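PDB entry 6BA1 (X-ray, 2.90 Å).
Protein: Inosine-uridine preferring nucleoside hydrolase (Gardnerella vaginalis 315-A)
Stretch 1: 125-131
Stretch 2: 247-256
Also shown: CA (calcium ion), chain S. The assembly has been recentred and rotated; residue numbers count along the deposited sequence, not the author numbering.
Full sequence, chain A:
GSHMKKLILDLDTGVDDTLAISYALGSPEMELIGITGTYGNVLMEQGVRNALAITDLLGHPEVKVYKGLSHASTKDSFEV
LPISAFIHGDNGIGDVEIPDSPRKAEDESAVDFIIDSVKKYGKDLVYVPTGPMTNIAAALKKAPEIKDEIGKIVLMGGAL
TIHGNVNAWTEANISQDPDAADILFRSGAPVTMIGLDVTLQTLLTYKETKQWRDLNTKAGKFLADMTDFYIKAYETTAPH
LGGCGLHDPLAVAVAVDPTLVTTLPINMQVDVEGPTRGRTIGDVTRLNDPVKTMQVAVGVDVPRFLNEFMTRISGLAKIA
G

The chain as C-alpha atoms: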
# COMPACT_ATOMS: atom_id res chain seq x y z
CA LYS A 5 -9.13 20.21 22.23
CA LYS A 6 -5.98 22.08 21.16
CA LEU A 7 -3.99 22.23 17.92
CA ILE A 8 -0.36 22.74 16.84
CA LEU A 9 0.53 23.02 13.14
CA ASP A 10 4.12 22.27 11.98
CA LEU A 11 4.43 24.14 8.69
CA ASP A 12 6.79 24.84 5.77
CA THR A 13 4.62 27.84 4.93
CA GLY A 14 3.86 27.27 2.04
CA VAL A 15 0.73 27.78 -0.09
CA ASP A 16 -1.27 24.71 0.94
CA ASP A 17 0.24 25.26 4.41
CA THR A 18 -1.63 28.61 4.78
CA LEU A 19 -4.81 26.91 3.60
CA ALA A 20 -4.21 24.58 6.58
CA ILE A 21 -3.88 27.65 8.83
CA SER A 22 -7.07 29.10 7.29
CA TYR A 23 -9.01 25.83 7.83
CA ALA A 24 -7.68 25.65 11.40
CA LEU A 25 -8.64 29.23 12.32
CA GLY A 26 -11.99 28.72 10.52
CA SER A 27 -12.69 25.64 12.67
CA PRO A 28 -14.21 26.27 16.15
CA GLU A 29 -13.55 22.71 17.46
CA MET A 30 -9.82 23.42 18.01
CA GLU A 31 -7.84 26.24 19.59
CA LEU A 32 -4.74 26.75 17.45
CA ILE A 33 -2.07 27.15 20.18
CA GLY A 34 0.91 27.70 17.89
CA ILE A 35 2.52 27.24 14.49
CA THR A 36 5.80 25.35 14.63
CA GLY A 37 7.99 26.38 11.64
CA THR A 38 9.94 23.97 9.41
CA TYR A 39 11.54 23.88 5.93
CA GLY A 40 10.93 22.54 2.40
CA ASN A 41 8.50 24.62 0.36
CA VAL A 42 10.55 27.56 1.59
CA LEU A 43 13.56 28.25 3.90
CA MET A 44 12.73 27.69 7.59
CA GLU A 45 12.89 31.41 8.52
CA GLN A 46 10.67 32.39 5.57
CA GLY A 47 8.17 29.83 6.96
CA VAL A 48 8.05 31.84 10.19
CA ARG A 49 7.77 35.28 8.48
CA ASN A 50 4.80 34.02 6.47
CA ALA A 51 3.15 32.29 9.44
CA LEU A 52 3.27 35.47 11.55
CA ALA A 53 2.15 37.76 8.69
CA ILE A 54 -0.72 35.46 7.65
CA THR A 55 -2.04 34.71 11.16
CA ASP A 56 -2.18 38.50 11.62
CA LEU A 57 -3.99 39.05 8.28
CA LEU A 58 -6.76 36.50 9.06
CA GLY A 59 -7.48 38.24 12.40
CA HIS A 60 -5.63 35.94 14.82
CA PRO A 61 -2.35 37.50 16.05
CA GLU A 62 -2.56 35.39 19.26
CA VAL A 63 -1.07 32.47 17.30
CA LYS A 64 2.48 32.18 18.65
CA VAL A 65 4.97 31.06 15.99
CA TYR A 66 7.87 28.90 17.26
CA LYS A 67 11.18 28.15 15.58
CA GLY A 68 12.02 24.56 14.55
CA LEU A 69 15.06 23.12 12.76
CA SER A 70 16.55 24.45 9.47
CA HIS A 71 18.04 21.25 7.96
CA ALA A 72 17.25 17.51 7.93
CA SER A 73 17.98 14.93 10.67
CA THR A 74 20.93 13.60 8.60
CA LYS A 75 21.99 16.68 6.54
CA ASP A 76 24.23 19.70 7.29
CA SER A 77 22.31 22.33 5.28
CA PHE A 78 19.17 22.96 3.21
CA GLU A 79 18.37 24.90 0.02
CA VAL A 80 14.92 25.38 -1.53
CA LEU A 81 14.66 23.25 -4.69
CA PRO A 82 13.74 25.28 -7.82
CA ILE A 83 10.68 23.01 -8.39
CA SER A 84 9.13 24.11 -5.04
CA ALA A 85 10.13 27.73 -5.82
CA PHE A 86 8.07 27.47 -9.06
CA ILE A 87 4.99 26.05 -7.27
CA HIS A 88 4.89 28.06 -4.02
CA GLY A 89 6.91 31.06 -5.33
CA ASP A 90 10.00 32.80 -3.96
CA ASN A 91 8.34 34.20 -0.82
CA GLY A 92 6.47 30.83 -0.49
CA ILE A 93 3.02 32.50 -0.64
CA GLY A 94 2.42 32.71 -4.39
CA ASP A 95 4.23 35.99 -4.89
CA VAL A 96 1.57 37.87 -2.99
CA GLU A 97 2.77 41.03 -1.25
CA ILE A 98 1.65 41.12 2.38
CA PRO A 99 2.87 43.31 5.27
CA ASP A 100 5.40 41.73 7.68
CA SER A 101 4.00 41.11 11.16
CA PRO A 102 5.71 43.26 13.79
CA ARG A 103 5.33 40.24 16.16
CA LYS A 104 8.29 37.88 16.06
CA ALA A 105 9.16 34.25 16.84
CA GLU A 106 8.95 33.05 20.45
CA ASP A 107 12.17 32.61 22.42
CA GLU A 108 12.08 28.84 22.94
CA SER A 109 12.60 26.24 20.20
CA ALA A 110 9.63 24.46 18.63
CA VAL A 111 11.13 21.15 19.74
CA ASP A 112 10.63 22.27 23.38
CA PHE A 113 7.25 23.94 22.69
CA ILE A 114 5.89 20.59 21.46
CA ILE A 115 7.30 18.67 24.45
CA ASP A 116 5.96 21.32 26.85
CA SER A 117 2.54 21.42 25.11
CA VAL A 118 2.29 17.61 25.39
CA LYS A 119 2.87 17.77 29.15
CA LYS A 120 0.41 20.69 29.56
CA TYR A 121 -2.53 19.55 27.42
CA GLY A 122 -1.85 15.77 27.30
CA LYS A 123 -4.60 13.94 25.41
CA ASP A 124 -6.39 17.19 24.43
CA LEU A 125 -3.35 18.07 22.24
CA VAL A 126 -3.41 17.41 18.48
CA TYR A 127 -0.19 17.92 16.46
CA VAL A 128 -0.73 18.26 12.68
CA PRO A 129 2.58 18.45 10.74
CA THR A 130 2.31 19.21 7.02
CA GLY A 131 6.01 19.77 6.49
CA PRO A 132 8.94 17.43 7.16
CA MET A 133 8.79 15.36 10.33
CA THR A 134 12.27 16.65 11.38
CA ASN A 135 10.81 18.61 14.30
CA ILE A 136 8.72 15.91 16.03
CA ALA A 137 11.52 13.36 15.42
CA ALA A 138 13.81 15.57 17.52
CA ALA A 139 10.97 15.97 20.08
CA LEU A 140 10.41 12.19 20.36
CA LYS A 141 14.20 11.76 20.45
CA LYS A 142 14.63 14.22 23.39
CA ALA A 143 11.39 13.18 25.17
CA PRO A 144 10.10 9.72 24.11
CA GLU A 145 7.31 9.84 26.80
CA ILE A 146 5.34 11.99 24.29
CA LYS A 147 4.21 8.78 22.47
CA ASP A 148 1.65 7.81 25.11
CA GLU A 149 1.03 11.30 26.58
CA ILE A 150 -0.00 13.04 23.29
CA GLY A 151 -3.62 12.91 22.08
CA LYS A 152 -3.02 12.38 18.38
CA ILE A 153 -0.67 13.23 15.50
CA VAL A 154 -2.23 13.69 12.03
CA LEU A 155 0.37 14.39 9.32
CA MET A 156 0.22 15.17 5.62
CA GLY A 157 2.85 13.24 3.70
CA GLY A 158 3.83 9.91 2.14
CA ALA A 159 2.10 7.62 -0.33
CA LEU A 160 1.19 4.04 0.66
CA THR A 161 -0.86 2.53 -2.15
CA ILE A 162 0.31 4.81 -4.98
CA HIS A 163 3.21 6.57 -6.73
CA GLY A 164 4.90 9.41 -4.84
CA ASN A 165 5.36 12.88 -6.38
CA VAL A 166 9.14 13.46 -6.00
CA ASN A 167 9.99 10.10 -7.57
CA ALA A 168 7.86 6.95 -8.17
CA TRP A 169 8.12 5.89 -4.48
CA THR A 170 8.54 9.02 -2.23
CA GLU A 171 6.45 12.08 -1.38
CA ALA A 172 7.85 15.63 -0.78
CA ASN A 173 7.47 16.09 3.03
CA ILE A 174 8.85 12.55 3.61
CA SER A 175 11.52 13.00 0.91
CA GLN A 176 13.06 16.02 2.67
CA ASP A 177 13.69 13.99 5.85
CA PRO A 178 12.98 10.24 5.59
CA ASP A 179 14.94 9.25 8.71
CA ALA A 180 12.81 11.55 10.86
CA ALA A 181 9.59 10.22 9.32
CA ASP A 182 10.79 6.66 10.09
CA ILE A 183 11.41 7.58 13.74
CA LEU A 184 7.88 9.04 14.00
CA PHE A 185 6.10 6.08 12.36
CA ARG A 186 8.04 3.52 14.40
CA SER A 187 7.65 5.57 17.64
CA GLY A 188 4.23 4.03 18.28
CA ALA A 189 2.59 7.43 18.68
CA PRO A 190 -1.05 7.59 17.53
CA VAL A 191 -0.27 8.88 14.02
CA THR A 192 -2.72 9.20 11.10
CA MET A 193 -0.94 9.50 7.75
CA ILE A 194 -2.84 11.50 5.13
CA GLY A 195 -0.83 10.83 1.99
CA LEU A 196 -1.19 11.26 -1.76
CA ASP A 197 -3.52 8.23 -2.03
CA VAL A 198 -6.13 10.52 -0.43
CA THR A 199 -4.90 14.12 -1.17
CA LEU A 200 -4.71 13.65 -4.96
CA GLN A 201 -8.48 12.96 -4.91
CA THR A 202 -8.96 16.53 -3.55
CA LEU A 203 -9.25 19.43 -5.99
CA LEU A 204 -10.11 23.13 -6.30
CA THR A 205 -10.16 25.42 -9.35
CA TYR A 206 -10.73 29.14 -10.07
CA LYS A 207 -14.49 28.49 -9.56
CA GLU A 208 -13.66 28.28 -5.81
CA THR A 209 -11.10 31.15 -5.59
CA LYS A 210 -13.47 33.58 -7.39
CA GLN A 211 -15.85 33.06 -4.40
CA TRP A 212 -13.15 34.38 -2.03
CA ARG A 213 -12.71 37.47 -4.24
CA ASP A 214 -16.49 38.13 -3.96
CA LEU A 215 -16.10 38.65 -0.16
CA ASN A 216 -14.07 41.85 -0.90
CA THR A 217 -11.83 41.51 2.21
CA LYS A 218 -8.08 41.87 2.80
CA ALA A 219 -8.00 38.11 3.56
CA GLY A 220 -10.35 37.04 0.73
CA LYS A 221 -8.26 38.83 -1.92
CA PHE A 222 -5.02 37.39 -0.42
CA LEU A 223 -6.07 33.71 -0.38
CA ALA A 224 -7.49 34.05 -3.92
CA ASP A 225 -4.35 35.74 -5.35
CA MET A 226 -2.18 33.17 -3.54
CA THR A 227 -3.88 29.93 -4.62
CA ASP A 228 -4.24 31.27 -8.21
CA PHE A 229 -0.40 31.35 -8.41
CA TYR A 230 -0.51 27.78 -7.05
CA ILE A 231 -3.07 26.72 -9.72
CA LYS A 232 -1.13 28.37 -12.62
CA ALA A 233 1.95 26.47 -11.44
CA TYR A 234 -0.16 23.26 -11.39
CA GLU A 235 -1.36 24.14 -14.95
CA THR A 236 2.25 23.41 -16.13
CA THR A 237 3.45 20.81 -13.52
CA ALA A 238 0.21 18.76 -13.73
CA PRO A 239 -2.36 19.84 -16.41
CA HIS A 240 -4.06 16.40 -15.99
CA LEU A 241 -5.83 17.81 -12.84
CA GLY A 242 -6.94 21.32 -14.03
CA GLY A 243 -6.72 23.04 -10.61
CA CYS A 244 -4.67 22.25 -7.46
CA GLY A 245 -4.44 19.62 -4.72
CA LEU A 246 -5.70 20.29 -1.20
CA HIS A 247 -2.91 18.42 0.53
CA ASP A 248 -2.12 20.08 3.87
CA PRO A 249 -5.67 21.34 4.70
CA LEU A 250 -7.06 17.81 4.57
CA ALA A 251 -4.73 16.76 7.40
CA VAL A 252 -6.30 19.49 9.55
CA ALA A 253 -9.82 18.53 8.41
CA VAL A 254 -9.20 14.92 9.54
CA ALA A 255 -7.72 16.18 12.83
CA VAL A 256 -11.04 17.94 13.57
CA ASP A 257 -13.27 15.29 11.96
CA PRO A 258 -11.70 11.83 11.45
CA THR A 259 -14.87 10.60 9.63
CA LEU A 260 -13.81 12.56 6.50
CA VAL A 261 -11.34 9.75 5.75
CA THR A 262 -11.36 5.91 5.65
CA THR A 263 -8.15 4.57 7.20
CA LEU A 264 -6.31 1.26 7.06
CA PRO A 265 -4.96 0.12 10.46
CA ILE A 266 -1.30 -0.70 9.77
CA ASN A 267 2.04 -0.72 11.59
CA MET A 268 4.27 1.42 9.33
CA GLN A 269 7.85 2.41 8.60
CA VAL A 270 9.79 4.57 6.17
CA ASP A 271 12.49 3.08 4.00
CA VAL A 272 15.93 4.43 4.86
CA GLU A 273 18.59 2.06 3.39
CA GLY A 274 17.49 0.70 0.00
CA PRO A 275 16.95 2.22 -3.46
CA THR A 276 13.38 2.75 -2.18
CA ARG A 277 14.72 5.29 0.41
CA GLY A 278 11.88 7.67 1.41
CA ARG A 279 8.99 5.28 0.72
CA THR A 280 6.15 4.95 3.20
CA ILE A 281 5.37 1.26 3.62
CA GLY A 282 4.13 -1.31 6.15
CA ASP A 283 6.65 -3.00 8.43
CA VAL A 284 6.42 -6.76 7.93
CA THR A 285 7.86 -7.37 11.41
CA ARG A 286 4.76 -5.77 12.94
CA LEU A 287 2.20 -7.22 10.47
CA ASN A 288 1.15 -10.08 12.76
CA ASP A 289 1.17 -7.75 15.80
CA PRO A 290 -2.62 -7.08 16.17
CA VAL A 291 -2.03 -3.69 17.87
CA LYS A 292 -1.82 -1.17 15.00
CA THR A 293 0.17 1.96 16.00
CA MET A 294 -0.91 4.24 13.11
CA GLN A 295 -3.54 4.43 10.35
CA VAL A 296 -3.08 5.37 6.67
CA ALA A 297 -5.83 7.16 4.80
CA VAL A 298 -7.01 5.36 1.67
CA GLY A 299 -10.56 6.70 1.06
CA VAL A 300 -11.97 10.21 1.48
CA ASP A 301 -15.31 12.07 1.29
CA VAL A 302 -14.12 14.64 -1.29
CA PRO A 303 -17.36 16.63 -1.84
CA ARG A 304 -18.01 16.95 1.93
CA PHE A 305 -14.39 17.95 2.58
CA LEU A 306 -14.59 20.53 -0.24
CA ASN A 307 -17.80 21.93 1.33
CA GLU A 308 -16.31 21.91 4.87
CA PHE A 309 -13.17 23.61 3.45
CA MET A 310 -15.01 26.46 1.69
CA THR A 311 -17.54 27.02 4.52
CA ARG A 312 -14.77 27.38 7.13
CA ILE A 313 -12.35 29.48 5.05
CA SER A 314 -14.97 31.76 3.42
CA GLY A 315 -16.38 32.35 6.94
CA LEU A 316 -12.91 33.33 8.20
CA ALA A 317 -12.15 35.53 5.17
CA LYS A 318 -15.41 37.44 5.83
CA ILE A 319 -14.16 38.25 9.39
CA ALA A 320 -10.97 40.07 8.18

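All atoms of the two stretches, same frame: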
# COMPACT_ATOMS: atom_id res chain seq x y z
N LEU A 125 -4.24 17.53 23.28
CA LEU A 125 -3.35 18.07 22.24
C LEU A 125 -3.40 17.27 20.94
O LEU A 125 -3.38 16.04 20.96
CB LEU A 125 -1.90 18.14 22.73
CG LEU A 125 -0.87 18.74 21.75
CD1 LEU A 125 -1.12 20.22 21.52
CD2 LEU A 125 0.54 18.51 22.26
N VAL A 126 -3.41 17.99 19.82
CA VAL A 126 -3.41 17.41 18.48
C VAL A 126 -2.33 18.11 17.65
O VAL A 126 -2.43 19.30 17.42
CB VAL A 126 -4.79 17.58 17.80
CG1 VAL A 126 -4.80 16.93 16.41
CG2 VAL A 126 -5.90 17.02 18.68
N TYR A 127 -1.32 17.37 17.22
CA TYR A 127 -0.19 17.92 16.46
C TYR A 127 -0.34 17.51 14.99
O TYR A 127 -0.40 16.34 14.70
CB TYR A 127 1.12 17.41 17.07
CG TYR A 127 2.39 17.75 16.31
CD1 TYR A 127 3.01 18.99 16.44
CD2 TYR A 127 3.00 16.81 15.50
CE1 TYR A 127 4.19 19.28 15.76
CE2 TYR A 127 4.17 17.08 14.82
CZ TYR A 127 4.77 18.31 14.95
OH TYR A 127 5.94 18.53 14.25
N VAL A 128 -0.38 18.48 14.09
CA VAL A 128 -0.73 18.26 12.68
C VAL A 128 0.37 18.82 11.78
O VAL A 128 0.28 19.94 11.31
CB VAL A 128 -2.09 18.91 12.35
CG1 VAL A 128 -2.42 18.83 10.86
CG2 VAL A 128 -3.19 18.25 13.18
N PRO A 129 1.43 18.03 11.54
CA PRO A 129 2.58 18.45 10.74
C PRO A 129 2.39 18.24 9.26
O PRO A 129 2.25 17.11 8.84
CB PRO A 129 3.70 17.56 11.27
CG PRO A 129 3.00 16.32 11.66
CD PRO A 129 1.65 16.71 12.15
N THR A 130 2.41 19.31 8.48
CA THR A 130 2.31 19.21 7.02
C THR A 130 3.58 19.75 6.34
O THR A 130 3.54 20.28 5.22
CB THR A 130 1.05 19.90 6.49
OG1 THR A 130 1.28 21.31 6.38
CG2 THR A 130 -0.14 19.65 7.40
N GLY A 131 4.69 19.64 7.07
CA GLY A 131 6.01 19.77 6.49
C GLY A 131 6.76 18.50 6.87
O GLY A 131 6.16 17.55 7.36
N HIS A 247 -3.71 19.41 -0.18
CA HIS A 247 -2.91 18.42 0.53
C HIS A 247 -2.93 18.67 2.05
O HIS A 247 -3.51 17.89 2.80
CB HIS A 247 -1.46 18.41 0.02
CG HIS A 247 -1.33 18.14 -1.45
ND1 HIS A 247 -0.88 16.94 -1.94
CD2 HIS A 247 -1.57 18.95 -2.53
CE1 HIS A 247 -0.86 16.99 -3.27
NE2 HIS A 247 -1.29 18.19 -3.65
N ASP A 248 -2.34 19.78 2.46
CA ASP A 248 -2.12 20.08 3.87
C ASP A 248 -3.42 20.40 4.65
O ASP A 248 -3.54 20.00 5.81
CB ASP A 248 -1.09 21.22 4.03
CG ASP A 248 0.26 20.90 3.34
OD1 ASP A 248 0.30 20.15 2.33
OD2 ASP A 248 1.31 21.41 3.80
N PRO A 249 -4.40 21.08 4.02
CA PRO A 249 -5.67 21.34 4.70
C PRO A 249 -6.40 20.08 5.14
O PRO A 249 -7.02 20.07 6.21
CB PRO A 249 -6.51 22.05 3.64
CG PRO A 249 -5.53 22.67 2.75
CD PRO A 249 -4.38 21.71 2.69
N LEU A 250 -6.34 19.05 4.31
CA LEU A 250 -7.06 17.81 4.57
C LEU A 250 -6.58 17.14 5.85
O LEU A 250 -7.38 16.56 6.58
CB LEU A 250 -6.93 16.86 3.38
CG LEU A 250 -7.70 15.54 3.42
CD1 LEU A 250 -9.18 15.73 3.73
CD2 LEU A 250 -7.52 14.86 2.07
N ALA A 251 -5.28 17.24 6.13
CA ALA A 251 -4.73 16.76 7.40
C ALA A 251 -5.41 17.42 8.60
O ALA A 251 -5.76 16.75 9.57
CB ALA A 251 -3.24 16.99 7.45
N VAL A 252 -5.62 18.73 8.50
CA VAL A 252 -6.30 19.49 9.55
C VAL A 252 -7.77 19.08 9.63
O VAL A 252 -8.30 18.88 10.72
CB VAL A 252 -6.16 21.01 9.34
CG1 VAL A 252 -6.92 21.78 10.42
CG2 VAL A 252 -4.70 21.43 9.32
N ALA A 253 -8.41 18.94 8.47
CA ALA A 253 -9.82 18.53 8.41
C ALA A 253 -10.07 17.18 9.08
O ALA A 253 -11.10 16.99 9.73
CB ALA A 253 -10.28 18.49 6.96
N VAL A 254 -9.12 16.26 8.93
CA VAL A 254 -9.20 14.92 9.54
C VAL A 254 -8.85 14.97 11.04
O VAL A 254 -9.34 14.15 11.82
CB VAL A 254 -8.30 13.92 8.79
CG1 VAL A 254 -8.22 12.57 9.50
CG2 VAL A 254 -8.80 13.72 7.36
N ALA A 255 -7.99 15.92 11.42
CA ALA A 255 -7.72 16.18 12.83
C ALA A 255 -8.99 16.60 13.56
O ALA A 255 -9.26 16.11 14.66
CB ALA A 255 -6.63 17.23 12.99
N VAL A 256 -9.78 17.49 12.96
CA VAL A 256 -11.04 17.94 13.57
C VAL A 256 -12.14 16.88 13.44
O VAL A 256 -12.88 16.63 14.39
CB VAL A 256 -11.53 19.32 13.05
CG1 VAL A 256 -10.42 20.35 13.16
CG2 VAL A 256 -12.07 19.28 11.62
CA CA S . 3.67 21.49 2.93

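Strand 125-129 lies against helix 247-256 with the two segments running almost antiparallel, at 166°, and their axes approaching to 8.6 Å. The helix turns two alanines, A251 and A255, toward the strand. The contact is small, and three residues, T130, V128 and D248, cover most of it.

T130 stands just past the end of the strand, where its CA comes within 5.5 Å of the CA of D248. Threonine suits this place because it carries both a hydroxyl and a methyl group. OG1 of T130 lies 2.6 Å from OD2 of D248, close enough for a hydrogen bond, though the hydroxyl proton also has another acceptor within reach. The methyl CG2 of T130 meets CB of A251 at 4.1 Å, about one helical turn further along.

D248 joins the two segments in a second way, through the calcium ion. OD2 of D248 binds the metal at 2.5 Å, and the backbone O of T130 binds it at 2.6 Å, with two further ligands from elsewhere in the structure. The two oxygens, T130 O and D248 OD2, are themselves only 2.9 Å apart; neither donates to the other, and both bind the same cation. A carboxylate fits here because its negative charge favours calcium.

Beyond this polar end the contact is apolar. V128 points toward the helix and spreads its two methyls over it: CG1 of V128 lies 3.8 Å from CG2 of V252 and 4.0 Å from CB of A251, while CG2 of V128 reaches CB of A255 at 3.6 Å. A251 and A255 are four residues apart, and their single methyls meet the branched valine. V126, two residues back along the strand, also points toward the helix and extends the packing, with CG1 of V126 3.9 Å from CB of A255. Between these valines, Y127 points away, in keeping with strand alternation.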